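PDB 3R2C: N utilization substance protein B from Aquifex aeolicus, which binds, together with ribosomal protein S10 (NusE), the boxA antiterminator RNA and probably takes part in antitermination during transcription of ribosomal RNA operons. Local coordinates for residues G88-I93 and L127-Y131; A7-A11 and Y46-V51; L15-L20 and Y79-N83; M1-K5 and D42-Y46. One frame throughout, in Å; residues are numbered along the deposited sequence.

Contact 1 (G88-I93 and L127-Y131). With nucleotides of chain E.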
# COMPACT_ATOMS: atom_id res chain seq x y z
N GLY A 88 5.66 -7.75 5.48
CA GLY A 88 6.56 -8.21 6.52
C GLY A 88 6.28 -9.67 6.87
O GLY A 88 7.19 -10.48 7.03
N VAL A 89 5.01 -10.02 6.97
CA VAL A 89 4.66 -11.40 7.33
C VAL A 89 5.05 -12.36 6.21
O VAL A 89 5.57 -13.44 6.46
CB VAL A 89 3.17 -11.53 7.68
CG1 VAL A 89 2.75 -13.02 7.76
CG2 VAL A 89 2.88 -10.81 8.99
N ALA A 90 4.77 -11.97 4.97
CA ALA A 90 5.10 -12.80 3.82
C ALA A 90 6.60 -13.13 3.81
O ALA A 90 7.00 -14.27 3.58
CB ALA A 90 4.70 -12.12 2.51
N GLU A 91 7.45 -12.14 4.08
CA GLU A 91 8.89 -12.39 4.01
C GLU A 91 9.43 -13.12 5.24
O GLU A 91 10.22 -14.06 5.11
CB GLU A 91 9.71 -11.10 3.81
CG GLU A 91 11.14 -11.43 3.38
CD GLU A 91 11.89 -10.24 2.83
OE1 GLU A 91 11.37 -9.11 2.92
OE2 GLU A 91 13.01 -10.44 2.31
N LEU A 92 9.01 -12.70 6.42
CA LEU A 92 9.56 -13.26 7.66
C LEU A 92 9.10 -14.70 7.84
O LEU A 92 9.84 -15.55 8.30
CB LEU A 92 9.10 -12.44 8.87
CG LEU A 92 9.80 -11.09 8.99
CD1 LEU A 92 9.14 -10.26 10.09
CD2 LEU A 92 11.30 -11.25 9.24
N ILE A 93 7.86 -14.97 7.46
CA ILE A 93 7.25 -16.25 7.79
C ILE A 93 7.15 -17.15 6.59
O ILE A 93 7.63 -18.28 6.62
CB ILE A 93 5.87 -16.06 8.42
CG1 ILE A 93 6.05 -15.36 9.77
CG2 ILE A 93 5.17 -17.41 8.59
CD1 ILE A 93 4.84 -15.43 10.67
N LEU A 127 4.46 -6.35 14.21
CA LEU A 127 5.28 -7.31 13.48
C LEU A 127 6.23 -8.06 14.42
O LEU A 127 6.52 -9.24 14.20
CB LEU A 127 6.10 -6.62 12.38
CG LEU A 127 6.74 -7.59 11.36
CD1 LEU A 127 5.66 -8.45 10.66
CD2 LEU A 127 7.55 -6.83 10.31
N SER A 128 6.72 -7.38 15.44
CA SER A 128 7.60 -8.01 16.42
C SER A 128 6.89 -9.11 17.20
O SER A 128 7.47 -10.16 17.46
CB SER A 128 8.15 -6.96 17.39
OG SER A 128 9.12 -7.56 18.24
N ALA A 129 5.66 -8.85 17.62
CA ALA A 129 4.86 -9.85 18.31
C ALA A 129 4.57 -11.04 17.40
O ALA A 129 4.65 -12.19 17.82
CB ALA A 129 3.55 -9.23 18.79
N ILE A 130 4.22 -10.77 16.14
CA ILE A 130 3.95 -11.83 15.19
C ILE A 130 5.19 -12.70 15.06
O ILE A 130 5.11 -13.93 15.08
CB ILE A 130 3.58 -11.27 13.79
CG1 ILE A 130 2.19 -10.64 13.82
CG2 ILE A 130 3.64 -12.37 12.72
CD1 ILE A 130 1.89 -9.78 12.58
N TYR A 131 6.34 -12.05 14.91
CA TYR A 131 7.58 -12.77 14.69
C TYR A 131 7.98 -13.60 15.91
O TYR A 131 8.48 -14.71 15.77
CB TYR A 131 8.71 -11.79 14.33
CG TYR A 131 9.95 -12.50 13.83
CD1 TYR A 131 9.88 -13.33 12.71
CD2 TYR A 131 11.18 -12.34 14.46
CE1 TYR A 131 11.00 -13.99 12.24
CE2 TYR A 131 12.31 -12.99 13.99
CZ TYR A 131 12.21 -13.81 12.88
OH TYR A 131 13.32 -14.47 12.41
P U E 4 18.29 -6.13 14.83
OP1 U E 4 19.18 -5.06 15.34
OP2 U E 4 18.25 -7.43 15.54
O5' U E 4 16.82 -5.57 14.67
C5' U E 4 16.54 -4.53 13.75
C4' U E 4 15.21 -3.93 14.06
O4' U E 4 14.19 -4.92 13.82
C3' U E 4 15.01 -3.53 15.50
O3' U E 4 15.58 -2.26 15.78
C2' U E 4 13.49 -3.59 15.65
O2' U E 4 12.88 -2.42 15.11
C1' U E 4 13.14 -4.77 14.75
N1 U E 4 12.97 -6.04 15.47
C2 U E 4 11.87 -6.21 16.28
O2 U E 4 11.07 -5.32 16.51
N3 U E 4 11.76 -7.44 16.86
C4 U E 4 12.59 -8.53 16.69
O4 U E 4 12.33 -9.57 17.28
C5 U E 4 13.69 -8.30 15.80
C6 U E 4 13.82 -7.10 15.23
P C E 6 10.52 1.73 19.66
OP1 C E 6 9.74 2.95 19.94
OP2 C E 6 11.66 1.41 20.54
O5' C E 6 9.55 0.46 19.60
C5' C E 6 8.31 0.51 18.88
C4' C E 6 7.48 -0.73 19.14
O4' C E 6 8.24 -1.90 18.71
C3' C E 6 7.12 -0.98 20.60
O3' C E 6 5.91 -1.74 20.66
C2' C E 6 8.29 -1.84 21.07
O2' C E 6 8.04 -2.60 22.23
C1' C E 6 8.49 -2.73 19.84
N1 C E 6 9.85 -3.30 19.70
C2 C E 6 10.04 -4.68 19.83
O2 C E 6 9.06 -5.38 20.08
N3 C E 6 11.28 -5.20 19.67
C4 C E 6 12.30 -4.39 19.39
N4 C E 6 13.51 -4.93 19.24
C5 C E 6 12.14 -2.98 19.26
C6 C E 6 10.91 -2.49 19.42
O HOH W 1 12.38 -15.85 9.41

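Contact 2 (A7-A11 and Y46-V51). With nucleotides of chain E.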
# COMPACT_ATOMS: atom_id res chain seq x y z
N ALA A 7 13.37 -3.82 -3.70
CA ALA A 7 12.37 -4.83 -4.08
C ALA A 7 11.18 -4.81 -3.11
O ALA A 7 10.03 -5.01 -3.52
CB ALA A 7 13.00 -6.21 -4.11
N ARG A 8 11.46 -4.58 -1.84
CA ARG A 8 10.41 -4.45 -0.83
C ARG A 8 9.55 -3.21 -1.07
O ARG A 8 8.33 -3.24 -0.88
CB ARG A 8 11.02 -4.42 0.57
CG ARG A 8 11.57 -5.78 0.97
CD ARG A 8 12.46 -5.72 2.22
NE ARG A 8 13.12 -7.01 2.43
CZ ARG A 8 14.42 -7.17 2.63
NH1 ARG A 8 15.24 -6.12 2.70
NH2 ARG A 8 14.92 -8.40 2.77
N ASP A 9 10.17 -2.11 -1.50
CA ASP A 9 9.39 -0.94 -1.87
C ASP A 9 8.45 -1.24 -3.06
O ASP A 9 7.26 -0.89 -3.04
CB ASP A 9 10.29 0.25 -2.21
CG ASP A 9 9.51 1.45 -2.75
OD1 ASP A 9 8.89 2.17 -1.93
OD2 ASP A 9 9.48 1.67 -3.98
N THR A 10 8.97 -1.91 -4.08
CA THR A 10 8.13 -2.30 -5.22
C THR A 10 6.96 -3.16 -4.77
O THR A 10 5.81 -2.91 -5.15
CB THR A 10 8.96 -3.08 -6.26
OG1 THR A 10 9.99 -2.21 -6.77
CG2 THR A 10 8.08 -3.57 -7.40
N ALA A 11 7.25 -4.18 -3.97
CA ALA A 11 6.23 -5.12 -3.53
C ALA A 11 5.18 -4.41 -2.67
O ALA A 11 3.98 -4.64 -2.82
CB ALA A 11 6.87 -6.27 -2.75
N TYR A 46 13.00 -10.64 -7.17
CA TYR A 46 12.71 -10.70 -5.74
C TYR A 46 11.37 -10.00 -5.43
O TYR A 46 10.57 -10.52 -4.65
CB TYR A 46 13.84 -10.09 -4.91
CG TYR A 46 13.78 -10.55 -3.46
CD1 TYR A 46 14.11 -11.86 -3.13
CD2 TYR A 46 13.36 -9.69 -2.44
CE1 TYR A 46 14.05 -12.30 -1.83
CE2 TYR A 46 13.29 -10.13 -1.12
CZ TYR A 46 13.65 -11.45 -0.83
OH TYR A 46 13.60 -11.93 0.47
N ALA A 47 11.14 -8.83 -6.02
CA ALA A 47 9.86 -8.15 -5.90
C ALA A 47 8.70 -9.05 -6.35
O ALA A 47 7.65 -9.11 -5.70
CB ALA A 47 9.85 -6.86 -6.72
N LYS A 48 8.89 -9.74 -7.47
CA LYS A 48 7.82 -10.59 -8.01
C LYS A 48 7.50 -11.73 -7.03
O LYS A 48 6.33 -12.09 -6.84
CB LYS A 48 8.25 -11.17 -9.37
CG LYS A 48 7.20 -12.04 -10.06
CD LYS A 48 7.80 -12.66 -11.33
CE LYS A 48 6.76 -12.82 -12.44
NZ LYS A 48 7.34 -12.51 -13.79
N LYS A 49 8.54 -12.26 -6.39
CA LYS A 49 8.38 -13.35 -5.43
C LYS A 49 7.68 -12.88 -4.14
O LYS A 49 6.82 -13.59 -3.62
CB LYS A 49 9.72 -13.98 -5.11
CG LYS A 49 9.62 -15.26 -4.28
CD LYS A 49 10.86 -16.10 -4.44
CE LYS A 49 12.07 -15.33 -3.97
NZ LYS A 49 11.94 -14.99 -2.54
N LEU A 50 8.03 -11.69 -3.65
CA LEU A 50 7.36 -11.11 -2.49
C LEU A 50 5.88 -10.92 -2.77
O LEU A 50 5.04 -11.30 -1.96
CB LEU A 50 7.96 -9.75 -2.11
CG LEU A 50 9.38 -9.79 -1.58
CD1 LEU A 50 9.97 -8.36 -1.52
CD2 LEU A 50 9.41 -10.46 -0.22
N VAL A 51 5.57 -10.32 -3.92
CA VAL A 51 4.17 -10.08 -4.29
C VAL A 51 3.44 -11.40 -4.46
O VAL A 51 2.33 -11.58 -3.93
CB VAL A 51 4.04 -9.23 -5.58
CG1 VAL A 51 2.58 -9.22 -6.07
CG2 VAL A 51 4.51 -7.79 -5.32
O5' G E 1 25.74 -3.75 2.23
C5' G E 1 25.61 -2.33 2.20
C4' G E 1 24.81 -1.82 3.36
O4' G E 1 23.43 -2.27 3.22
C3' G E 1 25.25 -2.32 4.73
O3' G E 1 24.85 -1.36 5.70
C2' G E 1 24.41 -3.59 4.88
O2' G E 1 24.28 -4.08 6.20
C1' G E 1 23.08 -3.09 4.32
N9 G E 1 22.17 -4.13 3.83
C8 G E 1 22.36 -5.36 3.25
N7 G E 1 21.23 -5.94 2.94
C5 G E 1 20.25 -5.04 3.32
C6 G E 1 18.82 -5.08 3.25
O6 G E 1 18.11 -5.98 2.81
N1 G E 1 18.22 -3.93 3.75
C2 G E 1 18.92 -2.87 4.27
N2 G E 1 18.22 -1.82 4.73
N3 G E 1 20.23 -2.82 4.35
C4 G E 1 20.82 -3.93 3.87

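Contact 3 (L15-L20 and Y79-N83). With nucleotides of chain E.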
# COMPACT_ATOMS: atom_id res chain seq x y z
N LEU A 15 1.07 -4.17 -3.34
CA LEU A 15 0.06 -4.58 -2.37
C LEU A 15 -0.84 -3.41 -2.00
O LEU A 15 -2.04 -3.57 -1.86
CB LEU A 15 0.74 -5.14 -1.10
CG LEU A 15 1.53 -6.44 -1.31
CD1 LEU A 15 2.20 -6.93 -0.01
CD2 LEU A 15 0.64 -7.54 -1.90
N TYR A 16 -0.25 -2.22 -1.85
CA TYR A 16 -1.00 -1.01 -1.54
C TYR A 16 -2.02 -0.72 -2.64
O TYR A 16 -3.21 -0.52 -2.37
CB TYR A 16 -0.00 0.15 -1.32
CG TYR A 16 -0.59 1.55 -1.22
CD1 TYR A 16 -1.09 2.04 -0.02
CD2 TYR A 16 -0.59 2.40 -2.32
CE1 TYR A 16 -1.60 3.34 0.07
CE2 TYR A 16 -1.08 3.68 -2.24
CZ TYR A 16 -1.59 4.15 -1.04
OH TYR A 16 -2.10 5.42 -0.98
N ARG A 17 -1.58 -0.76 -3.90
CA ARG A 17 -2.49 -0.55 -5.02
C ARG A 17 -3.56 -1.62 -5.14
O ARG A 17 -4.71 -1.34 -5.50
CB ARG A 17 -1.72 -0.51 -6.34
CG ARG A 17 -1.29 0.87 -6.69
CD ARG A 17 -0.32 0.87 -7.85
NE ARG A 17 0.57 2.01 -7.73
CZ ARG A 17 1.28 2.51 -8.74
NH1 ARG A 17 1.19 1.98 -9.95
NH2 ARG A 17 2.06 3.56 -8.52
N TRP A 18 -3.18 -2.85 -4.86
CA TRP A 18 -4.10 -3.99 -4.94
C TRP A 18 -5.22 -3.79 -3.92
O TRP A 18 -6.40 -3.97 -4.21
CB TRP A 18 -3.32 -5.26 -4.65
CG TRP A 18 -4.09 -6.54 -4.74
CD1 TRP A 18 -5.00 -6.89 -5.68
CD2 TRP A 18 -3.98 -7.64 -3.84
NE1 TRP A 18 -5.46 -8.16 -5.44
CE2 TRP A 18 -4.85 -8.64 -4.31
CE3 TRP A 18 -3.22 -7.89 -2.70
CZ2 TRP A 18 -5.00 -9.86 -3.66
CZ3 TRP A 18 -3.37 -9.10 -2.05
CH2 TRP A 18 -4.25 -10.07 -2.54
N ASP A 19 -4.83 -3.35 -2.72
CA ASP A 19 -5.78 -3.15 -1.63
C ASP A 19 -6.78 -2.07 -2.05
O ASP A 19 -7.98 -2.18 -1.81
CB ASP A 19 -5.03 -2.75 -0.36
CG ASP A 19 -5.79 -3.10 0.91
OD1 ASP A 19 -6.85 -3.73 0.83
OD2 ASP A 19 -5.34 -2.72 2.00
N LEU A 20 -6.27 -1.03 -2.70
CA LEU A 20 -7.09 0.11 -3.08
C LEU A 20 -7.95 -0.12 -4.31
O LEU A 20 -9.05 0.43 -4.41
CB LEU A 20 -6.21 1.33 -3.33
CG LEU A 20 -5.71 1.95 -2.03
CD1 LEU A 20 -4.53 2.86 -2.30
CD2 LEU A 20 -6.84 2.69 -1.36
N TYR A 79 -4.19 1.93 5.26
CA TYR A 79 -3.72 1.22 4.07
C TYR A 79 -2.20 1.03 4.07
O TYR A 79 -1.70 -0.00 3.65
CB TYR A 79 -4.17 1.98 2.81
CG TYR A 79 -5.59 1.65 2.43
CD1 TYR A 79 -6.66 2.34 2.99
CD2 TYR A 79 -5.86 0.61 1.56
CE1 TYR A 79 -7.98 2.00 2.65
CE2 TYR A 79 -7.17 0.26 1.24
CZ TYR A 79 -8.22 0.95 1.78
OH TYR A 79 -9.51 0.60 1.43
N VAL A 80 -1.44 2.01 4.54
CA VAL A 80 0.01 1.85 4.59
C VAL A 80 0.40 0.74 5.59
O VAL A 80 1.18 -0.16 5.27
CB VAL A 80 0.72 3.16 4.95
CG1 VAL A 80 2.19 2.91 5.30
CG2 VAL A 80 0.59 4.16 3.80
N GLU A 81 -0.17 0.80 6.78
CA GLU A 81 0.19 -0.15 7.85
C GLU A 81 -0.22 -1.59 7.49
O GLU A 81 0.54 -2.53 7.70
CB GLU A 81 -0.47 0.25 9.16
CG GLU A 81 0.02 1.58 9.72
CD GLU A 81 -0.81 2.78 9.26
OE1 GLU A 81 -1.21 2.85 8.08
OE2 GLU A 81 -1.06 3.67 10.10
N ARG A 82 -1.42 -1.75 6.93
CA ARG A 82 -1.92 -3.09 6.67
C ARG A 82 -1.07 -3.76 5.60
O ARG A 82 -0.72 -4.92 5.71
CB ARG A 82 -3.41 -3.07 6.28
CG ARG A 82 -3.96 -4.39 5.72
CD ARG A 82 -5.50 -4.32 5.52
NE ARG A 82 -5.87 -3.17 4.70
CZ ARG A 82 -6.41 -2.05 5.17
NH1 ARG A 82 -6.72 -1.92 6.46
NH2 ARG A 82 -6.67 -1.05 4.33
N ASN A 83 -0.70 -3.03 4.57
CA ASN A 83 0.08 -3.64 3.50
C ASN A 83 1.57 -3.80 3.81
O ASN A 83 2.22 -4.74 3.33
CB ASN A 83 -0.22 -2.91 2.20
CG ASN A 83 -1.65 -3.15 1.78
OD1 ASN A 83 -1.99 -4.26 1.44
ND2 ASN A 83 -2.50 -2.14 1.87
P U E 8 -1.44 1.37 20.48
OP1 U E 8 -0.80 1.68 21.79
OP2 U E 8 -2.76 0.70 20.48
O5' U E 8 -1.49 2.67 19.57
C5' U E 8 -0.30 3.26 19.08
C4' U E 8 -0.58 4.32 18.05
O4' U E 8 -0.56 3.74 16.70
C3' U E 8 -1.93 5.04 18.18
O3' U E 8 -1.77 6.43 17.91
C2' U E 8 -2.75 4.41 17.06
O2' U E 8 -3.82 5.21 16.60
C1' U E 8 -1.67 4.25 16.00
N1 U E 8 -2.03 3.35 14.88
C2 U E 8 -1.50 3.74 13.66
O2 U E 8 -0.74 4.69 13.53
N3 U E 8 -1.86 2.95 12.60
C4 U E 8 -2.70 1.85 12.63
O4 U E 8 -2.92 1.26 11.58
C5 U E 8 -3.24 1.53 13.92
C6 U E 8 -2.91 2.29 14.97
O HOH W 2 -9.57 -2.40 1.47

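Contact 4 (M1-K5 and D42-Y46). With nucleotides of chain E.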
# COMPACT_ATOMS: atom_id res chain seq x y z
N MET A 1 21.46 -8.48 1.39
CA MET A 1 21.82 -7.86 0.08
C MET A 1 20.92 -6.63 -0.19
O MET A 1 19.69 -6.72 -0.20
CB MET A 1 21.73 -8.90 -1.03
CG MET A 1 20.62 -9.93 -0.87
SD MET A 1 21.23 -11.62 -1.09
CE MET A 1 21.21 -12.24 0.59
N ARG A 2 21.55 -5.49 -0.42
CA ARG A 2 20.83 -4.22 -0.38
C ARG A 2 19.76 -4.00 -1.48
O ARG A 2 18.81 -3.23 -1.29
CB ARG A 2 21.81 -3.04 -0.34
CG ARG A 2 21.12 -1.73 -0.06
CD ARG A 2 21.99 -0.64 0.59
NE ARG A 2 21.09 0.40 1.09
CZ ARG A 2 20.81 0.61 2.38
NH1 ARG A 2 21.40 -0.11 3.33
NH2 ARG A 2 19.93 1.55 2.70
N TYR A 3 19.90 -4.64 -2.64
CA TYR A 3 18.88 -4.51 -3.69
C TYR A 3 17.49 -4.96 -3.19
O TYR A 3 16.48 -4.53 -3.73
CB TYR A 3 19.25 -5.33 -4.93
CG TYR A 3 19.08 -6.81 -4.73
CD1 TYR A 3 20.11 -7.59 -4.23
CD2 TYR A 3 17.87 -7.44 -5.03
CE1 TYR A 3 19.96 -8.94 -4.04
CE2 TYR A 3 17.72 -8.80 -4.84
CZ TYR A 3 18.77 -9.54 -4.34
OH TYR A 3 18.63 -10.90 -4.15
N ARG A 4 17.45 -5.79 -2.16
CA ARG A 4 16.15 -6.21 -1.60
C ARG A 4 15.37 -5.07 -0.94
O ARG A 4 14.15 -5.18 -0.79
CB ARG A 4 16.34 -7.36 -0.62
CG ARG A 4 16.74 -8.66 -1.30
CD ARG A 4 17.00 -9.73 -0.29
NE ARG A 4 17.26 -11.02 -0.91
CZ ARG A 4 17.46 -12.15 -0.24
NH1 ARG A 4 17.43 -12.14 1.09
NH2 ARG A 4 17.67 -13.29 -0.89
N LYS A 5 16.04 -4.00 -0.53
CA LYS A 5 15.33 -2.84 0.00
C LYS A 5 14.42 -2.25 -1.08
O LYS A 5 13.24 -1.98 -0.85
CB LYS A 5 16.29 -1.76 0.51
CG LYS A 5 15.62 -0.58 1.19
CD LYS A 5 16.69 0.37 1.79
CE LYS A 5 16.06 1.61 2.44
NZ LYS A 5 15.27 1.25 3.67
N ASP A 42 17.77 -8.99 -10.47
CA ASP A 42 17.78 -9.30 -9.04
C ASP A 42 16.55 -8.71 -8.32
O ASP A 42 15.83 -9.44 -7.63
CB ASP A 42 19.11 -8.91 -8.35
CG ASP A 42 19.53 -7.45 -8.61
OD1 ASP A 42 18.70 -6.62 -9.03
OD2 ASP A 42 20.72 -7.11 -8.36
N ALA A 43 16.29 -7.43 -8.54
CA ALA A 43 15.24 -6.72 -7.81
C ALA A 43 13.86 -7.01 -8.40
O ALA A 43 12.86 -7.05 -7.67
CB ALA A 43 15.51 -5.22 -7.82
N TYR A 44 13.82 -7.21 -9.71
CA TYR A 44 12.58 -7.56 -10.38
C TYR A 44 12.08 -8.93 -9.91
O TYR A 44 10.90 -9.11 -9.58
CB TYR A 44 12.80 -7.58 -11.90
CG TYR A 44 11.60 -8.03 -12.69
CD1 TYR A 44 11.36 -9.37 -12.94
CD2 TYR A 44 10.69 -7.10 -13.19
CE1 TYR A 44 10.25 -9.78 -13.67
CE2 TYR A 44 9.59 -7.49 -13.91
CZ TYR A 44 9.37 -8.84 -14.15
OH TYR A 44 8.27 -9.24 -14.87
N GLU A 45 12.98 -9.90 -9.87
CA GLU A 45 12.59 -11.25 -9.50
C GLU A 45 12.27 -11.36 -8.01
O GLU A 45 11.33 -12.06 -7.63
CB GLU A 45 13.68 -12.26 -9.90
CG GLU A 45 13.70 -12.47 -11.42
CD GLU A 45 14.47 -13.70 -11.85
OE1 GLU A 45 15.12 -14.34 -10.99
OE2 GLU A 45 14.43 -14.02 -13.06
N TYR A 46 13.00 -10.64 -7.17
CA TYR A 46 12.71 -10.70 -5.74
C TYR A 46 11.37 -10.00 -5.43
O TYR A 46 10.57 -10.52 -4.65
CB TYR A 46 13.84 -10.09 -4.91
CG TYR A 46 13.78 -10.55 -3.46
CD1 TYR A 46 14.11 -11.86 -3.13
CD2 TYR A 46 13.36 -9.69 -2.44
CE1 TYR A 46 14.05 -12.30 -1.83
CE2 TYR A 46 13.29 -10.13 -1.12
CZ TYR A 46 13.65 -11.45 -0.83
OH TYR A 46 13.60 -11.93 0.47
O5' G E 1 25.74 -3.75 2.23
C5' G E 1 25.61 -2.33 2.20
C4' G E 1 24.81 -1.82 3.36
O4' G E 1 23.43 -2.27 3.22
C3' G E 1 25.25 -2.32 4.73
O3' G E 1 24.85 -1.36 5.70
C2' G E 1 24.41 -3.59 4.88
O2' G E 1 24.28 -4.08 6.20
C1' G E 1 23.08 -3.09 4.32
N9 G E 1 22.17 -4.13 3.83
C8 G E 1 22.36 -5.36 3.25
N7 G E 1 21.23 -5.94 2.94
C5 G E 1 20.25 -5.04 3.32
C6 G E 1 18.82 -5.08 3.25
O6 G E 1 18.11 -5.98 2.81
N1 G E 1 18.22 -3.93 3.75
C2 G E 1 18.92 -2.87 4.27
N2 G E 1 18.22 -1.82 4.73
N3 G E 1 20.23 -2.82 4.35
C4 G E 1 20.82 -3.93 3.87
P G E 2 25.77 -0.97 6.96
OP1 G E 2 26.24 0.39 6.75
OP2 G E 2 26.77 -2.06 7.13
O5' G E 2 24.72 -1.00 8.14
C5' G E 2 25.01 -0.46 9.42
C4' G E 2 23.73 -0.11 10.15
O4' G E 2 23.08 1.02 9.49
C3' G E 2 22.65 -1.18 10.16
O3' G E 2 22.86 -2.19 11.13
C2' G E 2 21.37 -0.38 10.39
O2' G E 2 21.21 -0.08 11.77
C1' G E 2 21.68 0.92 9.63
N9 G E 2 21.06 0.93 8.29
C8 G E 2 21.60 0.50 7.11
N7 G E 2 20.78 0.63 6.10
C5 G E 2 19.63 1.18 6.65
C6 G E 2 18.40 1.54 6.03
O6 G E 2 18.09 1.45 4.83
N1 G E 2 17.50 2.07 6.95
C2 G E 2 17.75 2.21 8.30
N2 G E 2 16.76 2.74 9.01
N3 G E 2 18.90 1.87 8.88
C4 G E 2 19.78 1.36 8.00

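Contact 1 (G88-I93 and L127-Y131)
Helices 88-93 and 127-131 run in the same general direction, their N-to-C vectors 31° apart (signed crossing angle -31°), and their axes come no closer than 10.8 Å. This is helix-helix packing in the core of the all-helical NusB fold, joining helix 79-94 to the C-terminal helix 117-137. The nearest CA pairs, Gly-88 with Leu-127 at 7.1 Å and Leu-92 with Tyr-131 at 7.3 Å, keep the same four-residue step. An idealised CB placed on Gly-88 would stand 2.8 Å from Leu-127 CD2, a clash, so the absence of a side chain makes room for that leucine. The direct side-chain contacts are apolar: Leu-92 CD1 meets Leu-127 CD2 at 3.8 Å, Val-89 CG2 meets Ile-130 CD1 at 3.9 Å, and Ile-93 CD1 meets Ile-130 CG2 at 3.9 Å. Water 1 donates to Leu-92 O (2.8 Å) and weakly accepts from Tyr-131 OH (3.4 Å). Helix 58-66 closes over Val-89 and Ile-130, while Pro-100 packs on Leu-92 and Tyr-131. Ser-128 points away from helix 88-93 and faces the RNA of chain E. There Ser-128 OG accepts from U4 N3 at 3.0 Å and donates to C6 O2 at 2.9 Å.

Contact 2 (A7-A11 and Y46-V51)
Ala-7 opens a close helix-helix packing in the all-helical NusB fold, where helix 3-21 crosses helix 41-56; the short axes approach to 8.3 Å at a signed crossing angle of -44°. Ala-7 CA lies 4.5 Å from Ala-47 CA, a spacing that small side chains permit: Ala-7 O is 3.7 Å from Ala-47 CB, and Ala-7 CB meets the edge of the Tyr-46 ring, 3.9 Å from Tyr-46 CD2. Arg-8 lays its aliphatic part on Leu-50 (Arg-8 CG to Leu-50 CD1 3.9 Å), while its guanidinium forms salt bridges with Glu-91, Glu-99 and Asp-106. Thr-10 CG2 packs 3.8 Å from Ala-47 CB, its hydroxyl being hydrogen-bonded to Lys-36. Ala-11, one turn after Ala-7, packs against both Leu-50 and Val-51, with its CB 3.7 Å from Leu-50 CB and 3.8 Å from Val-51 CG2. Beyond the packing, Arg-8 also contacts the RNA: Arg-8 NH1 donates to O6 of G1 of chain E at 2.9 Å.

Contact 3 (L15-L20 and Y79-N83)
A single carboxylate oxygen, Asp-19 OD2, gathers donors from two consecutive residues of the opposing helix. Arg-82 NE reaches Asp-19 OD2 at 2.8 Å (N-H...O angle 160°) and Arg-82 NH2 reaches Asp-19 OD2 at 3.2 Å, which together make a salt bridge; Asn-83 ND2 adds a hydrogen bond to Asp-19 OD2 at 2.9 Å. Asn-83 ND2 also donates to Tyr-79 O at 2.9 Å, tying the asparagine back to its own helix. The other oxygen, Asp-19 OD1, lies 3.1 Å from water 2, which in turn is 3.0 Å from Tyr-79 OH. Beside this polar cluster Leu-20 CD2 sits over the Tyr-79 ring face, 3.7 Å from the centroid and 18° off the normal, a CH-pi contact, and Tyr-16 CE1 packs on Tyr-79 CB at 4.0 Å. The short segment axes make 118° between their N-to-C directions and approach to 9.5 Å. Tyr-16 OH is hydrogen-bonded to an acidic side chain of neighbouring S10. Glu-81 OE2 accepts from U8 N3 of chain E at 2.7 Å and is also hydrogen-bonded to S10. A largely buried crossing of helices 3-21 and 79-94, mixed polar and apolar, thus adjoins the joint S10 and RNA surface of the NusB-NusE-boxA complex.

Contact 4 (M1-K5 and D42-Y46)
This is a surface contact at the N-terminal end of the chain, where the start of helix 3-21 lies against the early turns of helix 41-56 and stacked side chains do the joining. The guanidinium of Arg-4 lies flat on the Tyr-46 ring, centres 4.3 Å apart and planes at 10°, a geometry suited to cation-pi attraction. Arg-4 CG rests on the same ring, 3.9 Å from its centroid, so the aliphatic and charged parts of the arginine both cover it. Tyr-46 OH also forms a probable hydrogen bond with Glu-91 OE2. A second aromatic contact reverses the roles: Asp-42 CB sits over the face of the Tyr-3 ring, 3.9 Å from the centroid and 16° off the normal, while Tyr-3 CE2 approaches Tyr-46 CB at 4.1 Å. Tyr-3 and Arg-4 pack the start of the chain on helix 41-56, while Met-1 and Arg-2 are hydrogen-bonded to the RNA of chain E. Met-1 N donates to G1 N7 at 3.0 Å. Arg-2 pairs with the Hoogsteen edge of G2, Arg-2 NH1 2.9 Å from G2 N7 and Arg-2 NH2 2.8 Å from G2 O6, the two-pronged arginine-guanine recognition familiar from nucleic-acid-binding sites.

Overall arrangement
Contacts 2 and 4 form one continuous interface between helices 3-21 and 41-56, their centres 8 Å apart; they share Tyr-46, and Ala-7 CB touches Ala-43 O at 3.7 Å. Segment 88-93 of contact 1 reaches both through Glu-91: Glu-91 OE1 makes a salt bridge with Arg-8 NE at 2.8 Å, and Glu-91 OE2 lies 2.4 Å from Tyr-46 OH, a probable hydrogen bond. Contact 3 uses helices 3-21 and 79-94 and lies across the chain's centre from contact 1, centres 16 Å apart and nearest atoms about 5 Å. Every contact includes a residue hydrogen-bonded to chain E: G1 from contacts 2 and 4, G2 from contact 4, U4 and C6 from contact 1, and U8 from contact 3, whose centre lies about 20 Å from that of contact 4.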